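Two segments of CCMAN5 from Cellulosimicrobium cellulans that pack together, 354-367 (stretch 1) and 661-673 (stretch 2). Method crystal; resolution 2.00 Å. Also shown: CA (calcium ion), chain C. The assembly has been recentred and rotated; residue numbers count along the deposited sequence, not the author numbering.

Stretch 1 (354-367) WDDFRKFSVIAYID
Stretch 2 (661-673) NDAGTMSTMFVAA

Residues 354-366 form a helix that is kinked where the backbone N atoms of 358 and 359 lack a bond to the preceding turn. It packs against the helix 665-673 with its axis 8.8 Å away at closest approach; the two run in the same general direction, crossing at 35°, and together bury 579 Å². Asp356 lies over Thr665, their CA atoms 5.4 Å apart, and Val362 lies over Ala672, CA to CA 6.5 Å.

Ahead of the second helix, Asp662 to Thr665 make a type I' turn, with positive phi at Asp662, Ala663 and Gly664; Gly664 is the N-cap residue. Lys359 fills the space beside this turn. Its chain leaves in chi1 p and then extends through three t torsions, carrying NZ to 2.8 Å from Ala663 O, the hydrogen bond between the stretches. The same NZ forms a salt bridge with Asp356 OD2 at 2.8 Å, so the ammonium is shared between Asp356 (chi1 p) and the turn carbonyl.

Farther along, the surfaces interlock. Thr668 (chi1 m) sets CG2 3.8 Å from Lys359 CB and 3.6 Å from Val362 CB, a methyl bump lodged between them, while Thr668 OG1 bonds back to Gly664 O at 2.6 Å. Met669 starts sideways but curls inward (chi1 m, chi2 m, chi3 102°), placing CE 3.7 Å from Lys359 CA and 4.0 Å from Val362 CG2. Val362 (t) also meets the small Ala672, CG2 to CB 3.9 Å, and Tyr365 (p) brings OH to 3.5 Å from Ala672 CA. Ile366 (m, t) closes against Val671 (t), CD1 to CG1 3.3 Å.

At the other end, Asp355 OD1 and Asp662 OD1 are like charges 4.2 Å apart, bridged by water 1, which donates to Asp355 OD1 (2.9 Å) and Asp662 OD1 (2.7 Å). Asp662 OD2 binds calcium CA at 2.5 Å.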

ATOM      1  N   TRP A 354       8.794   1.970   5.175  1.00  3.55           N
ATOM      2  CA  TRP A 354       9.924   2.469   4.363  1.00  4.26           C
ATOM      3  C   TRP A 354       9.436   2.945   2.979  1.00  4.39           C
ATOM      4  O   TRP A 354       9.876   3.984   2.482  1.00  3.46           O
ATOM      5  CB  TRP A 354      10.972   1.367   4.194  1.00  4.59           C
ATOM      6  CG  TRP A 354      12.301   1.780   3.611  1.00  7.00           C
ATOM      7  CD1 TRP A 354      13.409   2.191   4.309  1.00  8.38           C
ATOM      8  CD2 TRP A 354      12.682   1.773   2.226  1.00  9.98           C
ATOM      9  NE1 TRP A 354      14.443   2.468   3.438  1.00 11.93           N
ATOM     10  CE2 TRP A 354      14.031   2.203   2.159  1.00 11.65           C
ATOM     11  CE3 TRP A 354      12.019   1.448   1.036  1.00 12.81           C
ATOM     12  CZ2 TRP A 354      14.725   2.330   0.943  1.00 14.40           C
ATOM     13  CZ3 TRP A 354      12.708   1.576  -0.177  1.00 13.24           C
ATOM     14  CH2 TRP A 354      14.049   2.015  -0.211  1.00 15.08           C
ATOM     15  N   ASP A 355       8.503   2.190   2.391  1.00  4.30           N
ATOM     16  CA  ASP A 355       7.892   2.555   1.106  1.00  4.99           C
ATOM     17  C   ASP A 355       6.719   3.504   1.228  1.00  5.09           C
ATOM     18  O   ASP A 355       6.531   4.374   0.377  1.00  5.66           O
ATOM     19  CB  ASP A 355       7.377   1.312   0.338  1.00  4.84           C
ATOM     20  CG  ASP A 355       8.414   0.239   0.189  1.00  4.74           C
ATOM     21  OD1 ASP A 355       8.216  -0.880   0.730  1.00  4.51           O
ATOM     22  OD2 ASP A 355       9.422   0.503  -0.482  1.00  7.20           O
ATOM     23  N   ASP A 356       5.899   3.326   2.255  1.00  5.29           N
ATOM     24  CA  ASP A 356       4.567   3.925   2.204  1.00  5.97           C
ATOM     25  C   ASP A 356       4.280   5.126   3.092  1.00  5.46           C
ATOM     26  O   ASP A 356       3.137   5.580   3.139  1.00  5.82           O
ATOM     27  CB  ASP A 356       3.483   2.850   2.405  1.00  6.01           C
ATOM     28  CG  ASP A 356       3.292   2.462   3.852  1.00  8.59           C
ATOM     29  OD1 ASP A 356       3.957   3.052   4.745  1.00 10.13           O
ATOM     30  OD2 ASP A 356       2.470   1.543   4.094  1.00  9.98           O
ATOM     31  N   PHE A 357       5.294   5.624   3.791  1.00  5.07           N
ATOM     32  CA  PHE A 357       5.064   6.589   4.873  1.00  5.02           C
ATOM     33  C   PHE A 357       4.232   7.819   4.488  1.00  4.46           C
ATOM     34  O   PHE A 357       3.445   8.297   5.296  1.00  3.77           O
ATOM     35  CB  PHE A 357       6.374   6.977   5.611  1.00  5.39           C
ATOM     36  CG  PHE A 357       7.335   7.840   4.807  1.00  5.95           C
ATOM     37  CD1 PHE A 357       7.347   9.240   4.969  1.00  7.59           C
ATOM     38  CD2 PHE A 357       8.259   7.264   3.951  1.00  4.63           C
ATOM     39  CE1 PHE A 357       8.248  10.048   4.255  1.00  6.98           C
ATOM     40  CE2 PHE A 357       9.170   8.062   3.217  1.00  6.45           C
ATOM     41  CZ  PHE A 357       9.161   9.455   3.369  1.00  6.79           C
ATOM     42  N   ARG A 358       4.380   8.306   3.258  1.00  3.71           N
ATOM     43  CA  ARG A 358       3.605   9.490   2.839  1.00  4.11           C
ATOM     44  C   ARG A 358       2.097   9.231   2.690  1.00  3.84           C
ATOM     45  O   ARG A 358       1.306  10.177   2.650  1.00  3.72           O
ATOM     46  CB  ARG A 358       4.129  10.067   1.528  1.00  3.99           C
ATOM     47  CG  ARG A 358       5.371  10.908   1.674  1.00  5.71           C
ATOM     48  CD  ARG A 358       5.566  11.816   0.444  1.00  5.67           C
ATOM     49  NE  ARG A 358       6.564  12.842   0.705  1.00  4.19           N
ATOM     50  CZ  ARG A 358       7.868  12.597   0.742  1.00  3.80           C
ATOM     51  NH1 ARG A 358       8.314  11.367   0.525  1.00  2.16           N
ATOM     52  NH2 ARG A 358       8.722  13.574   0.999  1.00  2.74           N
ATOM     53  N   LYS A 359       1.701   7.965   2.581  1.00  3.05           N
ATOM     54  CA  LYS A 359       0.290   7.644   2.331  1.00  2.82           C
ATOM     55  C   LYS A 359      -0.592   8.012   3.531  1.00  2.67           C
ATOM     56  O   LYS A 359      -1.747   8.444   3.355  1.00  2.34           O
ATOM     57  CB  LYS A 359       0.106   6.166   1.913  1.00  2.64           C
ATOM     58  CG  LYS A 359      -0.021   5.183   3.065  1.00  3.37           C
ATOM     59  CD  LYS A 359      -0.226   3.752   2.583  1.00  3.48           C
ATOM     60  CE  LYS A 359      -0.603   2.870   3.754  1.00  2.52           C
ATOM     61  NZ  LYS A 359      -0.280   1.412   3.519  1.00  3.27           N
ATOM     62  N   PHE A 360      -0.043   7.853   4.740  1.00  2.16           N
ATOM     63  CA  PHE A 360      -0.791   8.108   5.954  1.00  2.32           C
ATOM     64  C   PHE A 360      -1.198   9.572   6.039  1.00  2.23           C
ATOM     65  O   PHE A 360      -2.312   9.876   6.478  1.00  2.00           O
ATOM     66  CB  PHE A 360       0.009   7.691   7.200  1.00  2.83           C
ATOM     67  CG  PHE A 360       0.284   6.206   7.266  1.00  4.01           C
ATOM     68  CD1 PHE A 360      -0.686   5.327   7.724  1.00  4.90           C
ATOM     69  CD2 PHE A 360       1.500   5.692   6.843  1.00  4.61           C
ATOM     70  CE1 PHE A 360      -0.455   3.953   7.765  1.00  4.73           C
ATOM     71  CE2 PHE A 360       1.753   4.308   6.902  1.00  7.25           C
ATOM     72  CZ  PHE A 360       0.771   3.448   7.371  1.00  6.36           C
ATOM     73  N   SER A 361      -0.317  10.476   5.599  1.00  2.02           N
ATOM     74  CA  SER A 361      -0.625  11.902   5.640  1.00  2.68           C
ATOM     75  C   SER A 361      -1.885  12.228   4.830  1.00  3.29           C
ATOM     76  O   SER A 361      -2.627  13.160   5.183  1.00  3.90           O
ATOM     77  CB  SER A 361       0.535  12.742   5.127  1.00  3.17           C
ATOM     78  OG  SER A 361       1.776  12.468   5.778  1.00  3.32           O
ATOM     79  N   VAL A 362      -2.105  11.479   3.749  1.00  3.05           N
ATOM     80  CA  VAL A 362      -3.294  11.622   2.888  1.00  3.61           C
ATOM     81  C   VAL A 362      -4.532  10.973   3.514  1.00  4.05           C
ATOM     82  O   VAL A 362      -5.608  11.575   3.538  1.00  4.83           O
ATOM     83  CB  VAL A 362      -3.058  11.022   1.472  1.00  3.89           C
ATOM     84  CG1 VAL A 362      -4.273  11.271   0.548  1.00  4.20           C
ATOM     85  CG2 VAL A 362      -1.765  11.573   0.824  1.00  3.70           C
ATOM     86  N   ILE A 363      -4.388   9.739   4.006  1.00  3.96           N
ATOM     87  CA  ILE A 363      -5.438   9.101   4.797  1.00  3.43           C
ATOM     88  C   ILE A 363      -5.972  10.066   5.866  1.00  3.45           C
ATOM     89  O   ILE A 363      -7.189  10.180   6.048  1.00  3.48           O
ATOM     90  CB  ILE A 363      -4.970   7.770   5.455  1.00  3.37           C
ATOM     91  CG1 ILE A 363      -4.720   6.696   4.397  1.00  2.14           C
ATOM     92  CG2 ILE A 363      -6.022   7.261   6.447  1.00  2.97           C
ATOM     93  CD1 ILE A 363      -4.013   5.461   4.955  1.00  2.00           C
ATOM     94  N   ALA A 364      -5.070  10.778   6.541  1.00  3.28           N
ATOM     95  CA  ALA A 364      -5.479  11.786   7.540  1.00  3.80           C
ATOM     96  C   ALA A 364      -6.570  12.746   7.050  1.00  3.81           C
ATOM     97  O   ALA A 364      -7.484  13.069   7.806  1.00  3.73           O
ATOM     98  CB  ALA A 364      -4.281  12.568   8.064  1.00  3.50           C
ATOM     99  N   TYR A 365      -6.508  13.192   5.798  1.00  4.50           N
ATOM    100  CA  TYR A 365      -7.543  14.139   5.354  1.00  4.70           C
ATOM    101  C   TYR A 365      -8.754  13.504   4.652  1.00  5.57           C
ATOM    102  O   TYR A 365      -9.752  14.185   4.381  1.00  6.15           O
ATOM    103  CB  TYR A 365      -6.957  15.370   4.631  1.00  4.73           C
ATOM    104  CG  TYR A 365      -6.455  15.203   3.206  1.00  3.93           C
ATOM    105  CD1 TYR A 365      -7.319  14.856   2.176  1.00  3.24           C
ATOM    106  CD2 TYR A 365      -5.120  15.485   2.880  1.00  5.23           C
ATOM    107  CE1 TYR A 365      -6.861  14.745   0.861  1.00  4.61           C
ATOM    108  CE2 TYR A 365      -4.655  15.397   1.579  1.00  3.81           C
ATOM    109  CZ  TYR A 365      -5.541  15.015   0.567  1.00  4.33           C
ATOM    110  OH  TYR A 365      -5.098  14.915  -0.737  1.00  2.83           O
ATOM    111  N   ILE A 366      -8.686  12.194   4.403  1.00  5.76           N
ATOM    112  CA  ILE A 366      -9.810  11.487   3.790  1.00  6.01           C
ATOM    113  C   ILE A 366     -10.666  10.750   4.835  1.00  6.41           C
ATOM    114  O   ILE A 366     -11.898  10.803   4.768  1.00  6.63           O
ATOM    115  CB  ILE A 366      -9.354  10.589   2.617  1.00  6.58           C
ATOM    116  CG1 ILE A 366      -8.978  11.492   1.427  1.00  7.45           C
ATOM    117  CG2 ILE A 366     -10.478   9.622   2.182  1.00  7.65           C
ATOM    118  CD1 ILE A 366      -8.224  10.811   0.337  1.00  9.58           C
ATOM    119  N   ASP A 367     -10.006  10.104   5.801  1.00  5.97           N
ATOM    120  CA  ASP A 367     -10.676   9.381   6.879  1.00  5.57           C
ATOM    121  C   ASP A 367      -9.912   9.584   8.190  1.00  4.72           C
ATOM    122  O   ASP A 367      -9.125   8.719   8.601  1.00  4.39           O
ATOM    123  CB  ASP A 367     -10.791   7.895   6.530  1.00  5.56           C
ATOM    124  CG  ASP A 367     -11.719   7.135   7.468  1.00  6.70           C
ATOM    125  OD1 ASP A 367     -12.055   7.634   8.567  1.00  6.55           O
ATOM    126  OD2 ASP A 367     -12.117   6.018   7.090  1.00  7.88           O
ATOM    127  N   ASN A 661       2.634  -1.020  -6.275  1.00  3.35           N
ATOM    128  CA  ASN A 661       1.783  -0.060  -5.568  1.00  3.15           C
ATOM    129  C   ASN A 661       2.315   0.185  -4.134  1.00  3.52           C
ATOM    130  O   ASN A 661       2.192   1.300  -3.594  1.00  3.16           O
ATOM    131  CB  ASN A 661       0.334  -0.576  -5.524  1.00  2.50           C
ATOM    132  CG  ASN A 661      -0.702   0.541  -5.399  1.00  3.63           C
ATOM    133  OD1 ASN A 661      -0.414   1.643  -4.894  1.00  2.21           O
ATOM    134  ND2 ASN A 661      -1.928   0.258  -5.859  1.00  3.07           N
ATOM    135  N   ASP A 662       2.912  -0.859  -3.546  1.00  2.78           N
ATOM    136  CA  ASP A 662       3.419  -0.849  -2.157  1.00  2.87           C
ATOM    137  C   ASP A 662       2.341  -0.486  -1.131  1.00  2.74           C
ATOM    138  O   ASP A 662       2.273   0.652  -0.642  1.00  2.00           O
ATOM    139  CB  ASP A 662       4.641   0.071  -2.002  1.00  3.34           C
ATOM    140  CG  ASP A 662       5.812  -0.341  -2.903  1.00  4.71           C
ATOM    141  OD1 ASP A 662       6.236  -1.517  -2.871  1.00  5.67           O
ATOM    142  OD2 ASP A 662       6.324   0.531  -3.631  1.00  3.78           O
ATOM    143  N   ALA A 663       1.499  -1.457  -0.803  1.00  2.47           N
ATOM    144  CA  ALA A 663       0.467  -1.250   0.223  1.00  3.12           C
ATOM    145  C   ALA A 663      -0.409  -0.026  -0.078  1.00  2.97           C
ATOM    146  O   ALA A 663      -0.791   0.727   0.834  1.00  3.73           O
ATOM    147  CB  ALA A 663       1.126  -1.115   1.621  1.00  3.25           C
ATOM    148  N   GLY A 664      -0.711   0.174  -1.354  1.00  2.37           N
ATOM    149  CA  GLY A 664      -1.604   1.234  -1.790  1.00  2.70           C
ATOM    150  C   GLY A 664      -0.982   2.618  -1.862  1.00  2.78           C
ATOM    151  O   GLY A 664      -1.709   3.604  -1.992  1.00  2.55           O
ATOM    152  N   THR A 665       0.349   2.710  -1.786  1.00  2.25           N
ATOM    153  CA  THR A 665       1.008   4.032  -1.851  1.00  2.81           C
ATOM    154  C   THR A 665       0.795   4.747  -3.190  1.00  2.30           C
ATOM    155  O   THR A 665       0.380   5.912  -3.226  1.00  2.00           O
ATOM    156  CB  THR A 665       2.517   3.964  -1.565  1.00  3.07           C
ATOM    157  OG1 THR A 665       2.723   3.313  -0.311  1.00  4.21           O
ATOM    158  CG2 THR A 665       3.129   5.397  -1.515  1.00  2.00           C
ATOM    159  N   MET A 666       1.105   4.068  -4.290  1.00  2.65           N
ATOM    160  CA  MET A 666       0.946   4.700  -5.599  1.00  2.55           C
ATOM    161  C   MET A 666      -0.522   5.133  -5.815  1.00  2.79           C
ATOM    162  O   MET A 666      -0.771   6.259  -6.271  1.00  2.93           O
ATOM    163  CB  MET A 666       1.500   3.823  -6.725  1.00  3.03           C
ATOM    164  CG  MET A 666       3.036   3.646  -6.677  1.00  4.09           C
ATOM    165  SD  MET A 666       3.907   5.230  -6.402  1.00  5.65           S
ATOM    166  CE  MET A 666       5.591   4.754  -6.823  1.00  4.71           C
ATOM    167  N   SER A 667      -1.473   4.277  -5.429  1.00  2.61           N
ATOM    168  CA  SER A 667      -2.915   4.616  -5.470  1.00  2.87           C
ATOM    169  C   SER A 667      -3.262   5.845  -4.631  1.00  3.32           C
ATOM    170  O   SER A 667      -4.014   6.716  -5.084  1.00  2.63           O
ATOM    171  CB  SER A 667      -3.778   3.447  -4.996  1.00  2.85           C
ATOM    172  OG  SER A 667      -3.624   2.318  -5.837  1.00  3.38           O
ATOM    173  N   THR A 668      -2.724   5.889  -3.404  1.00  3.43           N
ATOM    174  CA  THR A 668      -2.940   7.000  -2.482  1.00  3.50           C
ATOM    175  C   THR A 668      -2.365   8.316  -3.020  1.00  3.24           C
ATOM    176  O   THR A 668      -2.997   9.354  -2.908  1.00  2.91           O
ATOM    177  CB  THR A 668      -2.355   6.692  -1.097  1.00  4.03           C
ATOM    178  OG1 THR A 668      -2.881   5.451  -0.626  1.00  3.77           O
ATOM    179  CG2 THR A 668      -2.727   7.763  -0.109  1.00  4.58           C
ATOM    180  N   MET A 669      -1.181   8.268  -3.628  1.00  3.01           N
ATOM    181  CA  MET A 669      -0.657   9.458  -4.311  1.00  2.90           C
ATOM    182  C   MET A 669      -1.539   9.924  -5.469  1.00  2.84           C
ATOM    183  O   MET A 669      -1.666  11.126  -5.717  1.00  2.92           O
ATOM    184  CB  MET A 669       0.789   9.247  -4.762  1.00  3.18           C
ATOM    185  CG  MET A 669       1.736   8.865  -3.637  1.00  2.97           C
ATOM    186  SD  MET A 669       1.766   9.976  -2.195  1.00  9.77           S
ATOM    187  CE  MET A 669       0.783   9.107  -0.980  1.00  6.25           C
ATOM    188  N   PHE A 670      -2.153   8.988  -6.181  1.00  2.43           N
ATOM    189  CA  PHE A 670      -3.092   9.369  -7.243  1.00  2.90           C
ATOM    190  C   PHE A 670      -4.287  10.122  -6.664  1.00  3.20           C
ATOM    191  O   PHE A 670      -4.689  11.163  -7.187  1.00  3.61           O
ATOM    192  CB  PHE A 670      -3.581   8.153  -8.031  1.00  2.55           C
ATOM    193  CG  PHE A 670      -4.488   8.511  -9.182  1.00  2.98           C
ATOM    194  CD1 PHE A 670      -5.841   8.787  -8.959  1.00  2.07           C
ATOM    195  CD2 PHE A 670      -3.992   8.587 -10.478  1.00  2.00           C
ATOM    196  CE1 PHE A 670      -6.670   9.145 -10.023  1.00  3.54           C
ATOM    197  CE2 PHE A 670      -4.828   8.947 -11.546  1.00  3.20           C
ATOM    198  CZ  PHE A 670      -6.161   9.210 -11.317  1.00  2.00           C
ATOM    199  N   VAL A 671      -4.881   9.577  -5.604  1.00  3.30           N
ATOM    200  CA  VAL A 671      -5.977  10.272  -4.937  1.00  3.29           C
ATOM    201  C   VAL A 671      -5.550  11.693  -4.539  1.00  3.38           C
ATOM    202  O   VAL A 671      -6.282  12.650  -4.777  1.00  2.83           O
ATOM    203  CB  VAL A 671      -6.444   9.491  -3.713  1.00  3.54           C
ATOM    204  CG1 VAL A 671      -7.318  10.383  -2.784  1.00  3.81           C
ATOM    205  CG2 VAL A 671      -7.215   8.246  -4.162  1.00  3.97           C
ATOM    206  N   ALA A 672      -4.372  11.812  -3.923  1.00  3.32           N
ATOM    207  CA  ALA A 672      -3.862  13.107  -3.451  1.00  3.04           C
ATOM    208  C   ALA A 672      -3.694  14.107  -4.603  1.00  3.00           C
ATOM    209  O   ALA A 672      -4.055  15.296  -4.477  1.00  2.82           O
ATOM    210  CB  ALA A 672      -2.533  12.910  -2.716  1.00  2.30           C
ATOM    211  N   ALA A 673      -3.150  13.625  -5.719  1.00  2.56           N
ATOM    212  CA  ALA A 673      -2.980  14.460  -6.907  1.00  3.21           C
ATOM    213  C   ALA A 673      -4.339  14.943  -7.418  1.00  3.54           C
ATOM    214  O   ALA A 673      -4.484  16.119  -7.771  1.00  3.54           O
ATOM    215  CB  ALA A 673      -2.236  13.703  -7.987  1.00  2.51           C
TER
HETATM  216 CA    CA C1772       8.572   0.847  -4.683  1.00 30.05          CA
HETATM  217  O   HOH W   1       6.039  -2.480  -0.337  1.00 10.23           O
HETATM  218  O   HOH W   2       7.158   1.263  -6.640  1.00  7.52           O